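Local coordinates for protein cephalosporin acylase (Bacillus halodurans, PDB 2NLZ) that probably acts as an acylase of the gamma-glutamyltranspeptidase family of N-terminal nucleophile hydrolases, cleaving amide bonds such as that of a cephalosporin side chain, at residues D[70-74]-D[85-89]; D[166-171]-D[181-185]; D[287-291]-D[454-460]. The protein carries 1 engineered substitution. The contacts are given in a common frame with arbitrary orientation. Where two conformers were deposited one is given. Residues are numbered along the deposited sequence.

Contact 1: D[70-74]-D[85-89]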
loop_
_atom_site.group_PDB
_atom_site.type_symbol
_atom_site.label_atom_id
_atom_site.label_comp_id
_atom_site.label_asym_id
_atom_site.label_seq_id
_atom_site.Cartn_x
_atom_site.Cartn_y
_atom_site.Cartn_z
ATOM N N SER D 70 20.297 -28.207 23.389
ATOM C CA SER D 70 20.627 -26.800 23.140
ATOM C C SER D 70 21.482 -26.240 24.253
ATOM O O SER D 70 21.634 -26.870 25.295
ATOM C CB SER D 70 19.344 -25.971 23.059
ATOM O OG SER D 70 18.620 -26.243 21.869
ATOM N N ASP D 71 22.050 -25.060 24.039
ATOM C CA ASP D 71 22.378 -24.225 25.198
ATOM C C ASP D 71 21.447 -23.016 25.280
ATOM O O ASP D 71 20.671 -22.780 24.352
ATOM C CB ASP D 71 23.882 -23.895 25.377
ATOM C CG ASP D 71 24.586 -23.556 24.102
ATOM O OD1 ASP D 71 25.794 -23.848 24.039
ATOM O OD2 ASP D 71 23.958 -23.005 23.179
ATOM N N ALA D 72 21.501 -22.292 26.400
ATOM C CA ALA D 72 20.541 -21.225 26.694
ATOM C C ALA D 72 21.184 -19.979 27.299
ATOM O O ALA D 72 22.323 -20.018 27.740
ATOM C CB ALA D 72 19.459 -21.750 27.624
ATOM N N PHE D 73 20.442 -18.876 27.313
ATOM C CA PHE D 73 20.876 -17.633 27.964
ATOM C C PHE D 73 19.670 -16.935 28.587
ATOM O O PHE D 73 18.542 -17.047 28.075
ATOM C CB PHE D 73 21.527 -16.680 26.960
ATOM C CG PHE D 73 22.960 -17.006 26.627
ATOM C CD1 PHE D 73 23.996 -16.388 27.296
ATOM C CD2 PHE D 73 23.272 -17.897 25.598
ATOM C CE1 PHE D 73 25.315 -16.665 26.963
ATOM C CE2 PHE D 73 24.592 -18.190 25.263
ATOM C CZ PHE D 73 25.613 -17.570 25.946
ATOM N N ALA D 74 19.900 -16.200 29.676
ATOM C CA ALA D 74 18.802 -15.479 30.335
ATOM C C ALA D 74 19.217 -14.191 31.017
ATOM O O ALA D 74 20.291 -14.109 31.617
ATOM C CB ALA D 74 18.066 -16.376 31.322
ATOM N N LEU D 85 22.324 -15.151 33.186
ATOM C CA LEU D 85 22.693 -16.568 33.220
ATOM C C LEU D 85 23.333 -17.014 31.915
ATOM O O LEU D 85 22.724 -16.923 30.849
ATOM C CB LEU D 85 21.484 -17.456 33.547
ATOM C CG LEU D 85 21.787 -18.939 33.820
ATOM C CD1 LEU D 85 22.796 -19.087 34.952
ATOM C CD2 LEU D 85 20.526 -19.736 34.131
ATOM N N ASN D 86 24.565 -17.492 32.015
ATOM C CA ASN D 86 25.288 -17.988 30.855
ATOM C C ASN D 86 25.187 -19.493 30.801
ATOM O O ASN D 86 26.030 -20.202 31.345
ATOM C CB ASN D 86 26.763 -17.560 30.880
ATOM C CG ASN D 86 27.463 -17.782 29.549
ATOM O OD1 ASN D 86 27.201 -18.762 28.858
ATOM N ND2 ASN D 86 28.359 -16.858 29.179
ATOM N N GLY D 87 24.157 -19.985 30.130
ATOM C CA GLY D 87 24.002 -21.410 29.986
ATOM C C GLY D 87 24.659 -21.949 28.738
ATOM O O GLY D 87 24.154 -22.889 28.143
ATOM N N SER D 88 25.778 -21.353 28.334
ATOM C CA SER D 88 26.510 -21.805 27.157
ATOM C C SER D 88 27.561 -22.815 27.559
ATOM O O SER D 88 28.403 -22.538 28.410
ATOM C CB SER D 88 27.179 -20.630 26.459
ATOM O OG SER D 88 28.070 -21.063 25.455
ATOM N N GLY D 89 27.512 -23.985 26.940
ATOM C CA GLY D 89 28.473 -25.030 27.240
ATOM C C GLY D 89 29.768 -24.889 26.472
ATOM O O GLY D 89 29.804 -24.286 25.399
#

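Contact 2: D[166-171]-D[181-185]. Engineered in segment 166-171: V170 (natural residue Phe).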
loop_
_atom_site.group_PDB
_atom_site.type_symbol
_atom_site.label_atom_id
_atom_site.label_comp_id
_atom_site.label_asym_id
_atom_site.label_seq_id
_atom_site.Cartn_x
_atom_site.Cartn_y
_atom_site.Cartn_z
ATOM N N ALA D 166 14.252 -29.183 6.193
ATOM C CA ALA D 166 15.290 -29.912 6.910
ATOM C C ALA D 166 15.333 -31.368 6.491
ATOM O O ALA D 166 16.398 -31.958 6.470
ATOM C CB ALA D 166 15.100 -29.800 8.411
ATOM N N TYR D 167 14.180 -31.942 6.160
ATOM C CA TYR D 167 14.138 -33.312 5.653
ATOM C C TYR D 167 14.693 -33.411 4.224
ATOM O O TYR D 167 15.606 -34.201 3.972
ATOM C CB TYR D 167 12.720 -33.903 5.726
ATOM C CG TYR D 167 12.644 -35.330 5.219
ATOM C CD1 TYR D 167 12.121 -35.621 3.959
ATOM C CD2 TYR D 167 13.121 -36.387 5.986
ATOM C CE1 TYR D 167 12.066 -36.933 3.481
ATOM C CE2 TYR D 167 13.066 -37.702 5.519
ATOM C CZ TYR D 167 12.539 -37.965 4.269
ATOM O OH TYR D 167 12.488 -39.262 3.814
ATOM N N ASP D 168 14.146 -32.601 3.313
ATOM C CA ASP D 168 14.457 -32.660 1.873
ATOM C C ASP D 168 15.923 -32.415 1.547
ATOM O O ASP D 168 16.491 -33.081 0.670
ATOM C CB ASP D 168 13.592 -31.671 1.074
ATOM C CG ASP D 168 12.164 -32.161 0.868
ATOM O OD1 ASP D 168 11.906 -33.376 1.008
ATOM O OD2 ASP D 168 11.297 -31.319 0.557
ATOM N N ARG D 169 16.529 -31.456 2.240
ATOM C CA ARG D 169 17.939 -31.144 2.039
ATOM C C ARG D 169 18.825 -32.254 2.602
ATOM O O ARG D 169 19.895 -32.571 2.067
ATOM C CB ARG D 169 18.288 -29.800 2.695
ATOM C CG ARG D 169 19.787 -29.552 2.827
ATOM C CD ARG D 169 20.171 -28.116 2.512
ATOM N NE ARG D 169 20.516 -27.359 3.709
ATOM C CZ ARG D 169 21.709 -27.381 4.294
ATOM N NH1 ARG D 169 22.690 -28.130 3.806
ATOM N NH2 ARG D 169 21.923 -26.653 5.377
ATOM N N VAL D 170 18.335 -32.865 3.665
ATOM C CA VAL D 170 19.158 -33.695 4.529
ATOM C C VAL D 170 19.001 -35.215 4.281
ATOM O O VAL D 170 19.873 -35.998 4.671
ATOM C CB VAL D 170 18.886 -33.287 6.009
ATOM C CG1 VAL D 170 18.856 -34.481 6.929
ATOM C CG2 VAL D 170 19.815 -32.129 6.479
ATOM N N LYS D 171 17.910 -35.624 3.627
ATOM C CA LYS D 171 17.717 -37.028 3.239
ATOM C C LYS D 171 18.846 -37.475 2.309
ATOM O O LYS D 171 19.250 -38.642 2.320
ATOM C CB LYS D 171 16.345 -37.232 2.573
ATOM C CG LYS D 171 16.107 -38.603 1.899
ATOM C CD LYS D 171 15.659 -39.697 2.880
ATOM C CE LYS D 171 16.703 -40.786 3.095
ATOM N NZ LYS D 171 16.266 -41.761 4.130
ATOM N N PRO D 181 19.090 -41.838 14.084
ATOM C CA PRO D 181 18.111 -41.533 15.124
ATOM C C PRO D 181 17.337 -40.238 14.889
ATOM O O PRO D 181 16.210 -40.115 15.367
ATOM C CB PRO D 181 18.968 -41.423 16.387
ATOM C CG PRO D 181 20.183 -42.197 16.088
ATOM C CD PRO D 181 20.446 -41.901 14.655
ATOM N N TRP D 182 17.934 -39.300 14.156
ATOM C CA TRP D 182 17.237 -38.085 13.733
ATOM C C TRP D 182 16.049 -38.411 12.837
ATOM O O TRP D 182 14.961 -37.859 13.011
ATOM C CB TRP D 182 18.186 -37.135 12.998
ATOM C CG TRP D 182 17.583 -35.783 12.717
ATOM C CD1 TRP D 182 17.739 -34.650 13.461
ATOM C CD2 TRP D 182 16.730 -35.422 11.615
ATOM N NE1 TRP D 182 17.039 -33.610 12.898
ATOM C CE2 TRP D 182 16.409 -34.055 11.768
ATOM C CE3 TRP D 182 16.209 -36.119 10.515
ATOM C CZ2 TRP D 182 15.593 -33.375 10.865
ATOM C CZ3 TRP D 182 15.395 -35.442 9.623
ATOM C CH2 TRP D 182 15.094 -34.086 9.802
ATOM N N PHE D 183 16.264 -39.289 11.865
ATOM C CA PHE D 183 15.185 -39.736 11.002
ATOM C C PHE D 183 14.155 -40.559 11.771
ATOM O O PHE D 183 12.973 -40.503 11.464
ATOM C CB PHE D 183 15.729 -40.542 9.818
ATOM C CG PHE D 183 16.501 -39.718 8.822
ATOM C CD1 PHE D 183 15.840 -38.973 7.856
ATOM C CD2 PHE D 183 17.887 -39.692 8.848
ATOM C CE1 PHE D 183 16.549 -38.210 6.943
ATOM C CE2 PHE D 183 18.604 -38.935 7.937
ATOM C CZ PHE D 183 17.933 -38.192 6.982
ATOM N N ASP D 184 14.599 -41.321 12.768
ATOM C CA ASP D 184 13.680 -42.128 13.568
ATOM C C ASP D 184 12.798 -41.252 14.462
ATOM O O ASP D 184 11.611 -41.543 14.644
ATOM C CB ASP D 184 14.446 -43.152 14.410
ATOM C CG ASP D 184 15.099 -44.231 13.567
ATOM O OD1 ASP D 184 14.681 -44.442 12.408
ATOM O OD2 ASP D 184 16.036 -44.874 14.078
ATOM N N THR D 185 13.389 -40.179 14.991
ATOM C CA THR D 185 12.727 -39.250 15.901
ATOM C C THR D 185 11.879 -38.188 15.190
ATOM O O THR D 185 10.729 -37.970 15.558
ATOM C CB THR D 185 13.763 -38.530 16.778
ATOM O OG1 THR D 185 14.544 -39.502 17.475
ATOM C CG2 THR D 185 13.100 -37.585 17.778
#

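Contact 3: D[287-291]-D[454-460]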
loop_
_atom_site.group_PDB
_atom_site.type_symbol
_atom_site.label_atom_id
_atom_site.label_comp_id
_atom_site.label_asym_id
_atom_site.label_seq_id
_atom_site.Cartn_x
_atom_site.Cartn_y
_atom_site.Cartn_z
ATOM N N GLU D 287 21.540 12.750 16.435
ATOM C CA GLU D 287 20.127 12.932 16.746
ATOM C C GLU D 287 19.322 12.366 15.569
ATOM O O GLU D 287 19.877 12.146 14.488
ATOM C CB GLU D 287 19.799 14.418 16.988
ATOM C CG GLU D 287 20.655 15.126 18.052
ATOM C CD GLU D 287 20.426 14.596 19.461
ATOM O OE1 GLU D 287 19.277 14.237 19.792
ATOM O OE2 GLU D 287 21.401 14.544 20.240
ATOM N N PHE D 288 18.029 12.117 15.768
ATOM C CA PHE D 288 17.201 11.508 14.711
ATOM C C PHE D 288 15.856 12.202 14.485
ATOM O O PHE D 288 15.598 12.742 13.399
ATOM C CB PHE D 288 17.003 10.012 14.980
ATOM C CG PHE D 288 18.275 9.232 14.932
ATOM C CD1 PHE D 288 18.866 8.925 13.714
ATOM C CD2 PHE D 288 18.907 8.831 16.098
ATOM C CE1 PHE D 288 20.054 8.223 13.656
ATOM C CE2 PHE D 288 20.100 8.122 16.041
ATOM C CZ PHE D 288 20.672 7.823 14.813
ATOM N N TYR D 289 15.022 12.167 15.525
ATOM C CA TYR D 289 13.686 12.786 15.562
ATOM C C TYR D 289 12.609 11.966 14.842
ATOM O O TYR D 289 11.566 11.684 15.434
ATOM C CB TYR D 289 13.699 14.266 15.119
ATOM C CG TYR D 289 14.741 15.122 15.828
ATOM C CD1 TYR D 289 14.646 15.388 17.197
ATOM C CD2 TYR D 289 15.820 15.667 15.127
ATOM C CE1 TYR D 289 15.600 16.170 17.846
ATOM C CE2 TYR D 289 16.777 16.450 15.767
ATOM C CZ TYR D 289 16.662 16.696 17.123
ATOM O OH TYR D 289 17.611 17.469 17.750
ATOM N N HIS D 290 12.850 11.576 13.589
ATOM C CA HIS D 290 11.928 10.650 12.907
ATOM C C HIS D 290 12.564 9.372 12.322
ATOM O O HIS D 290 13.676 9.406 11.785
ATOM C CB HIS D 290 11.073 11.355 11.856
ATOM C CG HIS D 290 9.880 10.554 11.431
ATOM N ND1 HIS D 290 8.742 10.444 12.204
ATOM C CD2 HIS D 290 9.659 9.794 10.329
ATOM C CE1 HIS D 290 7.867 9.668 11.589
ATOM N NE2 HIS D 290 8.399 9.261 10.449
ATOM N N LYS D 291 11.824 8.264 12.413
ATOM C CA LYS D 291 12.301 6.935 12.019
ATOM C C LYS D 291 12.487 6.715 10.524
ATOM O O LYS D 291 13.531 6.223 10.091
ATOM C CB LYS D 291 11.347 5.866 12.532
ATOM C CG LYS D 291 11.670 4.475 12.034
ATOM C CD LYS D 291 10.806 3.452 12.719
ATOM C CE LYS D 291 10.929 2.064 12.067
ATOM N NZ LYS D 291 12.305 1.479 12.107
ATOM N N ASN D 454 13.403 1.857 17.714
ATOM C CA ASN D 454 11.953 1.934 17.540
ATOM C C ASN D 454 11.248 2.287 18.843
ATOM O O ASN D 454 10.229 2.969 18.843
ATOM C CB ASN D 454 11.400 0.615 16.992
ATOM C CG ASN D 454 11.840 0.339 15.560
ATOM O OD1 ASN D 454 12.411 1.200 14.890
ATOM N ND2 ASN D 454 11.590 -0.883 15.091
ATOM N N THR D 455 11.797 1.824 19.955
ATOM C CA THR D 455 11.188 2.061 21.253
ATOM C C THR D 455 11.602 3.390 21.871
ATOM O O THR D 455 10.750 4.228 22.193
ATOM C CB THR D 455 11.472 0.900 22.212
ATOM O OG1 THR D 455 10.968 -0.301 21.622
ATOM C CG2 THR D 455 10.766 1.107 23.532
ATOM N N ILE D 456 12.908 3.592 22.005
ATOM C CA ILE D 456 13.435 4.776 22.684
ATOM C C ILE D 456 13.367 6.025 21.800
ATOM O O ILE D 456 12.797 7.049 22.189
ATOM C CB ILE D 456 14.869 4.525 23.221
ATOM C CG1 ILE D 456 14.839 3.468 24.339
ATOM C CG2 ILE D 456 15.518 5.824 23.681
ATOM C CD1 ILE D 456 16.076 2.576 24.386
ATOM N N ASP D 457 13.926 5.930 20.603
ATOM C CA ASP D 457 13.984 7.075 19.700
ATOM C C ASP D 457 12.660 7.422 19.062
ATOM O O ASP D 457 12.359 8.589 18.856
ATOM C CB ASP D 457 14.997 6.825 18.596
ATOM C CG ASP D 457 16.391 6.723 19.121
ATOM O OD1 ASP D 457 16.756 7.563 19.971
ATOM O OD2 ASP D 457 17.114 5.808 18.679
ATOM N N PHE D 458 11.871 6.414 18.726
ATOM C CA PHE D 458 10.729 6.678 17.864
ATOM C C PHE D 458 9.363 6.392 18.490
ATOM O O PHE D 458 8.327 6.609 17.850
ATOM C CB PHE D 458 10.927 5.980 16.520
ATOM C CG PHE D 458 12.284 6.227 15.915
ATOM C CD1 PHE D 458 12.785 7.522 15.786
ATOM C CD2 PHE D 458 13.060 5.175 15.474
ATOM C CE1 PHE D 458 14.037 7.759 15.240
ATOM C CE2 PHE D 458 14.318 5.409 14.913
ATOM C CZ PHE D 458 14.799 6.706 14.797
ATOM N N GLY D 459 9.377 5.935 19.746
ATOM C CA GLY D 459 8.167 5.843 20.571
ATOM C C GLY D 459 7.078 4.886 20.096
ATOM O O GLY D 459 5.875 5.122 20.340
ATOM N N LEU D 460 7.502 3.810 19.427
ATOM C CA LEU D 460 6.591 2.781 18.954
ATOM C C LEU D 460 6.177 1.898 20.109
ATOM O O LEU D 460 6.982 1.620 20.998
ATOM C CB LEU D 460 7.260 1.932 17.872
ATOM C CG LEU D 460 7.040 2.278 16.400
ATOM C CD1 LEU D 460 6.482 3.688 16.202
ATOM C CD2 LEU D 460 8.328 2.073 15.629
#

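Contact 1: D[70-74]-D[85-89]
A beta hairpin inside the large antiparallel sheet supplies this contact: strands 71-78 and 81-87 are paired here at the end away from their turn. The axes of 71-74 and 85-87 run 5.0 Å apart at 174°. A74 and L85 form a hydrogen-bonded pair, A74 N to L85 O at 3.1 Å and L85 N to A74 O at 2.8 Å. Two residues along, A72 N donates to G87 O at 3.2 Å. Between them F73 and N86 form a non-hydrogen-bonded pair, with F73 CA making a CA-H...O contact to L85 O at 3.5 Å.

In the layered alpha-beta-beta-alpha core of N-terminal nucleophile hydrolases, helices pack on strands like these. Small A72 and A74 let A122 and L129 of helix 122-133 come close, while the longer L85 reaches A125 and L129; A74 CB lies 4.2 Å from L85 CB. G87 shares this face, and a CB there would lie 2.9 Å from A72 O, so the close pairing suits a residue without a side chain. F73 and N86 point the other way: F73 CE1 lies 3.4 Å from N86 OD1, F73 CZ 3.5 Å from S88 CB, and the ring meets H419 edge-to-face.

The end of the second strand, N86 to S88, is an Asx turn, S88 N donating to N86 OD1 at 3.0 Å. The acid D71 reaches toward the departing chain, its OD1 accepting a weak hydrogen bond from G89 N at 3.4 Å, while its OD2 has H419 as a weak partner.

Contact 2: D[166-171]-D[181-185]
Two large rings reach from helix 180-186 across a wide gap to the flank of helix 157-173. These consecutive helices, joined by a short link, form a roughly antiparallel pair packed through aromatic side chains away from the central sheet. The axes of the short segments are 12.3 Å apart at their closest and cross at -150°, too distant for backbones to touch, so W182 and F183 bridge the space. F183 is the deeper bump. Its ring enters the hollow bordered by Y167, V170 and K171: F183 CZ reaches 3.7 Å from V170 O, 3.8 Å from V170 CG1 and 3.9 Å from K171 CA, while F183 CE1 meets Y167 CE2 at 3.8 Å. V170 is an engineered residue, Phe in the natural sequence, and in this model its branched side chain lines the hollow.

W182 sits alongside, its six-membered ring set against A166, whose small methyl leaves room for it: A166 CB is 4.4 Å from W182 CZ2. Y167 CD2 lies 4.4 Å from W182 CZ3, so the tyrosine touches both aromatic residues. F381, F186 and W174 also meet the W182 ring and extend the aromatic cluster.

K171 CD comes 4.4 Å from F183 CE1, and K171 NZ sits 4.8 Å from the F183 ring centroid, 20° off the ring normal, a cation-pi contact. No hydrogen bond crosses between the segments, so this pairing depends on apolar packing and shape, supplemented at its exposed margin by a charge resting on an aromatic face.

Contact 3: D[287-291]-D[454-460]
N454, on the last turns of helix 444-457, opens the contact: its OD1 accepts a hydrogen bond from K291 NZ at 2.8 Å, while its ND2 is held by A465 O. An amide suits this place because it can accept on one side and donate on the other. D457 comes next, its OD2 4.4 Å from F288 CD2; that carboxylate is chiefly engaged by Y259 and R260. F458 then provides the main apolar surface. K291 CB lies over one face of its ring, 3.6 Å from the centroid in a CH-pi contact, while F458 CE1 meets F288 CB at 3.7 Å and H290 C at 3.6 Å. G459, with positive phi, turns the chain out of the helix, and L460 N bonds back to N454 O at 2.9 Å. L460 CD2 then rests 4.1 Å from K291 CD, along the lysine's extended methylenes.

Y12 of a second subunit packs on K291 and L460, and H290 stacks on H290 of a third subunit. The contact thus joins the helix end to the loop between helices 274-283 and 294-314, where T296 of helix 294-314 touches both F288 and F458, and Y259 of strand 250-259 borders F288.

Overall arrangement
Contact 1 belongs to the core: it is fully buried, its centre about 10 Å from the centre of the chain, and its strands are knit mainly by backbone hydrogen bonds. Contacts 2 and 3 lie on opposite sides of that centre, about 44 Å apart between their own centres, and both are only partly buried. Contact 2 pairs two helices close in sequence through aromatic packing; contact 3 joins a loop to a helix end from much later in the chain, mixing a lysine-asparagine hydrogen bond with ring packing, and it alone borders other subunits. No element is shared, although strand 250-259 flanks the hairpin of contact 1 and, at Y259, also touches contact 3.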